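Glyoxalase/bleomycin resistance protein/dioxygenase (Catenulispora acidiphila, PDB 4G6X) belongs to the vicinal oxygen chelate (glyoxalase/bleomycin resistance) superfamily and may act as a dioxygenase. Local coordinates at residues L64-P69 with T75-E80; A111-L116 with T124-D129. All coordinates share one frame; numbering follows the deposited sequence.

Contact 1: L64-P69 with T75-E80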
loop_
_atom_site.group_PDB
_atom_site.type_symbol
_atom_site.label_atom_id
_atom_site.label_comp_id
_atom_site.label_asym_id
_atom_site.label_seq_id
_atom_site.Cartn_x
_atom_site.Cartn_y
_atom_site.Cartn_z
ATOM N N LEU A 64 -7.626 -10.975 -5.650
ATOM C CA LEU A 64 -8.672 -10.726 -4.658
ATOM C C LEU A 64 -8.482 -9.357 -4.049
ATOM O O LEU A 64 -7.473 -9.108 -3.319
ATOM C CB LEU A 64 -8.496 -11.807 -3.595
ATOM C CG LEU A 64 -9.461 -11.698 -2.421
ATOM C CD1 LEU A 64 -10.917 -11.795 -2.885
ATOM C CD2 LEU A 64 -9.086 -12.759 -1.354
ATOM N N THR A 65 -9.436 -8.450 -4.288
ATOM C CA THR A 65 -9.353 -7.160 -3.686
ATOM C C THR A 65 -10.603 -6.924 -2.857
ATOM O O THR A 65 -11.662 -7.451 -3.164
ATOM C CB THR A 65 -9.217 -6.033 -4.708
ATOM O OG1 THR A 65 -10.366 -6.077 -5.563
ATOM C CG2 THR A 65 -7.988 -6.235 -5.530
ATOM N N VAL A 66 -10.437 -6.090 -1.841
ATOM C CA VAL A 66 -11.558 -5.590 -1.028
ATOM C C VAL A 66 -11.587 -4.064 -0.959
ATOM O O VAL A 66 -10.619 -3.377 -1.262
ATOM C CB VAL A 66 -11.496 -6.200 0.401
ATOM C CG1 VAL A 66 -11.580 -7.735 0.364
ATOM C CG2 VAL A 66 -10.290 -5.715 1.197
ATOM N N VAL A 67 -12.744 -3.498 -0.577
ATOM C CA VAL A 67 -12.901 -2.065 -0.487
ATOM C C VAL A 67 -13.657 -1.757 0.800
ATOM O O VAL A 67 -14.336 -2.643 1.355
ATOM C CB VAL A 67 -13.718 -1.498 -1.643
ATOM C CG1 VAL A 67 -12.937 -1.516 -2.936
ATOM C CG2 VAL A 67 -15.018 -2.256 -1.803
ATOM N N SER A 68 -13.521 -0.526 1.269
ATOM C CA SER A 68 -14.304 -0.044 2.410
ATOM C C SER A 68 -15.744 0.176 1.954
ATOM O O SER A 68 -15.980 0.653 0.832
ATOM C CB SER A 68 -13.737 1.290 2.934
ATOM O OG SER A 68 -14.619 1.880 3.899
ATOM N N PRO A 69 -16.712 -0.180 2.813
ATOM C CA PRO A 69 -18.119 0.110 2.482
ATOM C C PRO A 69 -18.359 1.598 2.297
ATOM O O PRO A 69 -19.217 1.989 1.506
ATOM C CB PRO A 69 -18.914 -0.407 3.694
ATOM C CG PRO A 69 -17.969 -1.100 4.569
ATOM C CD PRO A 69 -16.565 -0.998 4.025
ATOM N N THR A 75 -10.133 3.314 -3.292
ATOM C CA THR A 75 -8.917 2.530 -3.298
ATOM C C THR A 75 -9.256 1.120 -2.911
ATOM O O THR A 75 -10.113 0.915 -2.054
ATOM C CB THR A 75 -7.912 3.174 -2.343
ATOM O OG1 THR A 75 -7.719 4.559 -2.758
ATOM C CG2 THR A 75 -6.604 2.426 -2.314
ATOM N N GLN A 76 -8.608 0.165 -3.570
ATOM C CA GLN A 76 -8.795 -1.255 -3.319
ATOM C C GLN A 76 -7.575 -1.817 -2.578
ATOM O O GLN A 76 -6.485 -1.289 -2.724
ATOM C CB GLN A 76 -8.927 -2.007 -4.635
ATOM C CG GLN A 76 -10.241 -1.741 -5.321
ATOM C CD GLN A 76 -10.330 -2.397 -6.695
ATOM O OE1 GLN A 76 -9.866 -3.530 -6.909
ATOM N NE2 GLN A 76 -11.008 -1.718 -7.611
ATOM N N LEU A 77 -7.819 -2.782 -1.703
ATOM C CA LEU A 77 -6.771 -3.530 -1.004
ATOM C C LEU A 77 -6.695 -4.925 -1.600
ATOM O O LEU A 77 -7.633 -5.750 -1.529
ATOM C CB LEU A 77 -7.083 -3.609 0.511
ATOM C CG LEU A 77 -6.292 -4.581 1.404
ATOM C CD1 LEU A 77 -4.869 -4.050 1.506
ATOM C CD2 LEU A 77 -6.979 -4.715 2.769
ATOM N N LEU A 78 -5.488 -5.276 -2.090
ATOM C CA LEU A 78 -5.222 -6.563 -2.688
ATOM C C LEU A 78 -4.699 -7.477 -1.586
ATOM O O LEU A 78 -3.800 -7.056 -0.866
ATOM C CB LEU A 78 -4.099 -6.415 -3.754
ATOM C CG LEU A 78 -3.642 -7.691 -4.462
ATOM C CD1 LEU A 78 -4.729 -8.216 -5.384
ATOM C CD2 LEU A 78 -2.343 -7.367 -5.214
ATOM N N LEU A 79 -5.329 -8.629 -1.435
ATOM C CA LEU A 79 -4.960 -9.633 -0.446
ATOM C C LEU A 79 -4.148 -10.669 -1.183
ATOM O O LEU A 79 -4.688 -11.602 -1.764
ATOM C CB LEU A 79 -6.206 -10.193 0.224
ATOM C CG LEU A 79 -7.101 -9.159 0.903
ATOM C CD1 LEU A 79 -8.353 -9.857 1.422
ATOM C CD2 LEU A 79 -6.370 -8.376 1.978
ATOM N N GLU A 80 -2.837 -10.445 -1.270
ATOM C CA GLU A 80 -2.061 -11.274 -2.208
ATOM C C GLU A 80 -1.224 -12.350 -1.563
ATOM O O GLU A 80 -0.855 -12.202 -0.398
ATOM C CB GLU A 80 -1.238 -10.449 -3.178
ATOM C CG GLU A 80 -0.095 -9.778 -2.596
ATOM C CD GLU A 80 0.753 -8.979 -3.621
ATOM O OE1 GLU A 80 1.404 -9.503 -4.557
ATOM O OE2 GLU A 80 0.786 -7.771 -3.404
HETATM O O HOH W 1 -12.273 1.561 -0.511
#
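Thr-65 and Leu-78 bring their CA atoms to 4.3 Å as a non-hydrogen-bonded pair, next to the hydrogen-bonded pair Val-66 and Leu-77, where the strands 64-67 and 76-80 run antiparallel at 145°. They form the hairpin that closes one βαβββ module of the vicinal oxygen chelate fold and supplies the two inner strands of its sheet, and illustrate how a hairpin sorts its chemistry by face. Val-66 and Leu-77 exchange backbone bonds in both directions, and Leu-79 N reaches Leu-64 O in a nearly straight bond of 2.9 Å. Beyond the last backbone pair, a water accepts from Ser-68 N and donates to Thr-75 O, bridging the spreading chains.

On the face of Val-66 and Leu-77 these two side chains lie side by side, CG2 against CD2 at 3.8 Å. Leu-79 CD1 then meets both Val-66 CG1 and Leu-64 CD2, and Tyr-44 of helix 37-46 packs on Leu-77 and Leu-79. The face of Thr-65 and Leu-78 is mixed: Leu-78 CD1 touches Thr-65 CG2, while Val-67 CG1 rests 3.6 Å from Gln-76 CG. With chi1 at 59°, Thr-65 holds its hydroxyl between its backbone N and carbonyl carbon, facing the extended Gln-76 chain. There OG1 donates to Gln-76 OE1 at 2.9 Å, approaching from above the amide carbonyl plane, 38° out of it.

Contact 2: A111-L116 with T124-D129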
loop_
_atom_site.group_PDB
_atom_site.type_symbol
_atom_site.label_atom_id
_atom_site.label_comp_id
_atom_site.label_asym_id
_atom_site.label_seq_id
_atom_site.Cartn_x
_atom_site.Cartn_y
_atom_site.Cartn_z
ATOM N N ALA A 111 -14.430 2.730 19.815
ATOM C CA ALA A 111 -15.585 1.971 19.382
ATOM C C ALA A 111 -15.143 0.788 18.562
ATOM O O ALA A 111 -15.612 -0.335 18.736
ATOM C CB ALA A 111 -16.478 2.860 18.536
ATOM N N GLU A 112 -14.235 1.038 17.621
ATOM C CA GLU A 112 -13.806 -0.034 16.745
ATOM C C GLU A 112 -12.965 -1.115 17.478
ATOM O O GLU A 112 -13.164 -2.321 17.262
ATOM C CB GLU A 112 -13.094 0.562 15.533
ATOM C CG GLU A 112 -12.838 -0.435 14.405
ATOM C CD GLU A 112 -14.080 -0.916 13.659
ATOM O OE1 GLU A 112 -15.225 -0.464 13.942
ATOM O OE2 GLU A 112 -13.908 -1.776 12.760
ATOM N N TYR A 113 -12.068 -0.680 18.366
ATOM C CA TYR A 113 -11.370 -1.603 19.270
ATOM C C TYR A 113 -12.345 -2.501 20.008
ATOM O O TYR A 113 -12.150 -3.721 20.101
ATOM C CB TYR A 113 -10.461 -0.825 20.224
ATOM C CG TYR A 113 -9.918 -1.648 21.354
ATOM C CD1 TYR A 113 -8.928 -2.615 21.152
ATOM C CD2 TYR A 113 -10.410 -1.476 22.647
ATOM C CE1 TYR A 113 -8.429 -3.360 22.216
ATOM C CE2 TYR A 113 -9.923 -2.220 23.694
ATOM C CZ TYR A 113 -8.933 -3.162 23.466
ATOM O OH TYR A 113 -8.456 -3.917 24.485
ATOM N N GLU A 114 -13.429 -1.902 20.502
ATOM C CA GLU A 114 -14.400 -2.650 21.296
ATOM C C GLU A 114 -15.155 -3.617 20.391
ATOM O O GLU A 114 -15.359 -4.763 20.747
ATOM C CB GLU A 114 -15.378 -1.705 22.047
ATOM C CG GLU A 114 -15.523 -2.053 23.526
ATOM C CD GLU A 114 -14.175 -2.072 24.262
ATOM O OE1 GLU A 114 -13.594 -0.983 24.469
ATOM O OE2 GLU A 114 -13.684 -3.177 24.624
ATOM N N ARG A 115 -15.525 -3.160 19.203
ATOM C CA ARG A 115 -16.278 -4.012 18.276
ATOM C C ARG A 115 -15.438 -5.212 17.842
ATOM O O ARG A 115 -15.893 -6.355 17.831
ATOM C CB ARG A 115 -16.693 -3.218 17.041
ATOM C CG ARG A 115 -17.651 -3.923 16.086
ATOM C CD ARG A 115 -17.952 -3.057 14.861
ATOM N NE ARG A 115 -16.866 -2.994 13.885
ATOM C CZ ARG A 115 -16.575 -3.974 13.027
ATOM N NH1 ARG A 115 -17.284 -5.107 13.001
ATOM N NH2 ARG A 115 -15.563 -3.830 12.193
ATOM N N LEU A 116 -14.222 -4.912 17.432
ATOM C CA LEU A 116 -13.357 -5.949 16.896
ATOM C C LEU A 116 -12.971 -6.916 18.008
ATOM O O LEU A 116 -12.926 -8.127 17.786
ATOM C CB LEU A 116 -12.152 -5.319 16.256
ATOM C CG LEU A 116 -12.483 -4.544 14.994
ATOM C CD1 LEU A 116 -11.234 -3.782 14.622
ATOM C CD2 LEU A 116 -12.936 -5.469 13.883
ATOM N N THR A 124 -2.395 -6.402 19.673
ATOM C CA THR A 124 -1.059 -6.317 20.280
ATOM C C THR A 124 -0.785 -4.956 20.925
ATOM O O THR A 124 0.072 -4.832 21.792
ATOM C CB THR A 124 0.032 -6.644 19.264
ATOM O OG1 THR A 124 -0.030 -5.687 18.186
ATOM C CG2 THR A 124 -0.168 -8.051 18.688
ATOM N N GLN A 125 -1.521 -3.939 20.487
ATOM C CA GLN A 125 -1.505 -2.621 21.109
ATOM C C GLN A 125 -2.909 -2.076 21.171
ATOM O O GLN A 125 -3.550 -1.900 20.143
ATOM C CB GLN A 125 -0.617 -1.651 20.324
ATOM C CG GLN A 125 -0.383 -0.305 21.015
ATOM C CD GLN A 125 -0.195 0.810 20.007
ATOM O OE1 GLN A 125 0.832 0.878 19.331
ATOM N NE2 GLN A 125 -1.219 1.645 19.846
ATOM N N GLU A 126 -3.352 -1.794 22.401
ATOM C CA GLU A 126 -4.631 -1.129 22.666
ATOM C C GLU A 126 -4.575 0.322 22.196
ATOM O O GLU A 126 -3.469 0.851 21.997
ATOM C CB GLU A 126 -4.960 -1.176 24.172
ATOM C CG GLU A 126 -5.227 -2.582 24.691
ATOM C CD GLU A 126 -5.585 -2.603 26.185
ATOM O OE1 GLU A 126 -5.570 -1.532 26.832
ATOM O OE2 GLU A 126 -5.880 -3.697 26.708
ATOM N N PRO A 127 -5.755 0.976 22.026
ATOM C CA PRO A 127 -5.775 2.382 21.592
ATOM C C PRO A 127 -4.898 3.249 22.461
ATOM O O PRO A 127 -5.096 3.307 23.670
ATOM C CB PRO A 127 -7.240 2.784 21.754
ATOM C CG PRO A 127 -7.975 1.523 21.514
ATOM C CD PRO A 127 -7.129 0.466 22.193
ATOM N N THR A 128 -3.954 3.932 21.844
ATOM C CA THR A 128 -2.967 4.692 22.586
ATOM C C THR A 128 -2.784 6.043 21.944
ATOM O O THR A 128 -2.599 6.158 20.714
ATOM C CB THR A 128 -1.623 3.954 22.600
ATOM O OG1 THR A 128 -1.804 2.693 23.225
ATOM C CG2 THR A 128 -0.564 4.728 23.379
ATOM N N ASP A 129 -2.804 7.072 22.785
ATOM C CA ASP A 129 -2.697 8.439 22.317
ATOM C C ASP A 129 -1.236 8.687 21.892
ATOM O O ASP A 129 -0.323 8.533 22.697
ATOM C CB ASP A 129 -3.148 9.381 23.436
ATOM C CG ASP A 129 -3.770 10.642 22.923
ATOM O OD1 ASP A 129 -4.610 11.208 23.664
ATOM O OD2 ASP A 129 -3.405 11.076 21.807
#
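Tyr-113 swings its ring off helix 111-116 with CG anti to the backbone N (chi1 169°), which carries it toward strand 126-129, where Pro-127 lies against one ring face. From the strand, Glu-126 sends CG beside its own backbone N (chi1 -66°) and continues extended, bringing its chain obliquely past the phenol end of the ring. A helix is thus joined to an outer strand by one aromatic side chain, an instance of how an aromatic face can receive the polarised CD-H of a proline.

The central interaction is a CH-pi contact: Pro-127 CD stands 3.7 Å from the centroid of the Tyr-113 ring, close to the ring normal. It is displaced toward the inner rim, so that its nearest ring atom is Tyr-113 CG at 3.6 Å. Pro-127 CG extends the contact to the root of the side chain, touching Tyr-113 CB. At the other end, Glu-126 CG comes within 3.5 Å of Tyr-113 OH, with the carboxylate plane turned 53° from the ring.

Polar bonds within each segment lie beside the ring contact without forming part of it. Gln-125 NE2 and Thr-128 OG1 both donate to Glu-126 O, from opposite faces of its carbonyl plane, and so probably brace the backbone leading into Pro-127. Along the helix, Arg-115 forms a side-on salt bridge with Glu-112, NE to OE1 and NH2 to OE2, the latter at 2.7 Å; the same NH2 also bonds Lys-47 O.

Phe-123 meets the Tyr-113 ring edge-to-face. Leu-116 turns to Leu-138 and Leu-148, seating helix 109-118 on strands 134-139 and 145-150, while strand 123-129, bulged at Thr-124 and Gln-125 opposite Ile-137, forms an outermost strand of that sheet within the chain.

The two contacts sample the two four-stranded sheets of one chain, with centres about 22 Å apart on opposite sides of its middle. Contact 1 is largely buried and unites adjacent strands of the first sheet; its backbone bonds fix the pairing and leucine and valine side chains fill one face. Contact 2 is a smaller surface contact beside the second sheet, joining a helix to a strand that is outermost within the chain through ring packing rather than paired backbones. The elements are not shared, yet both modules show the strand order 1-4-3-2. Each also reaches the second subunit: Thr-75 bonds its counterpart there, whereas Glu-112 and Leu-116 pack on Met-25 of that subunit.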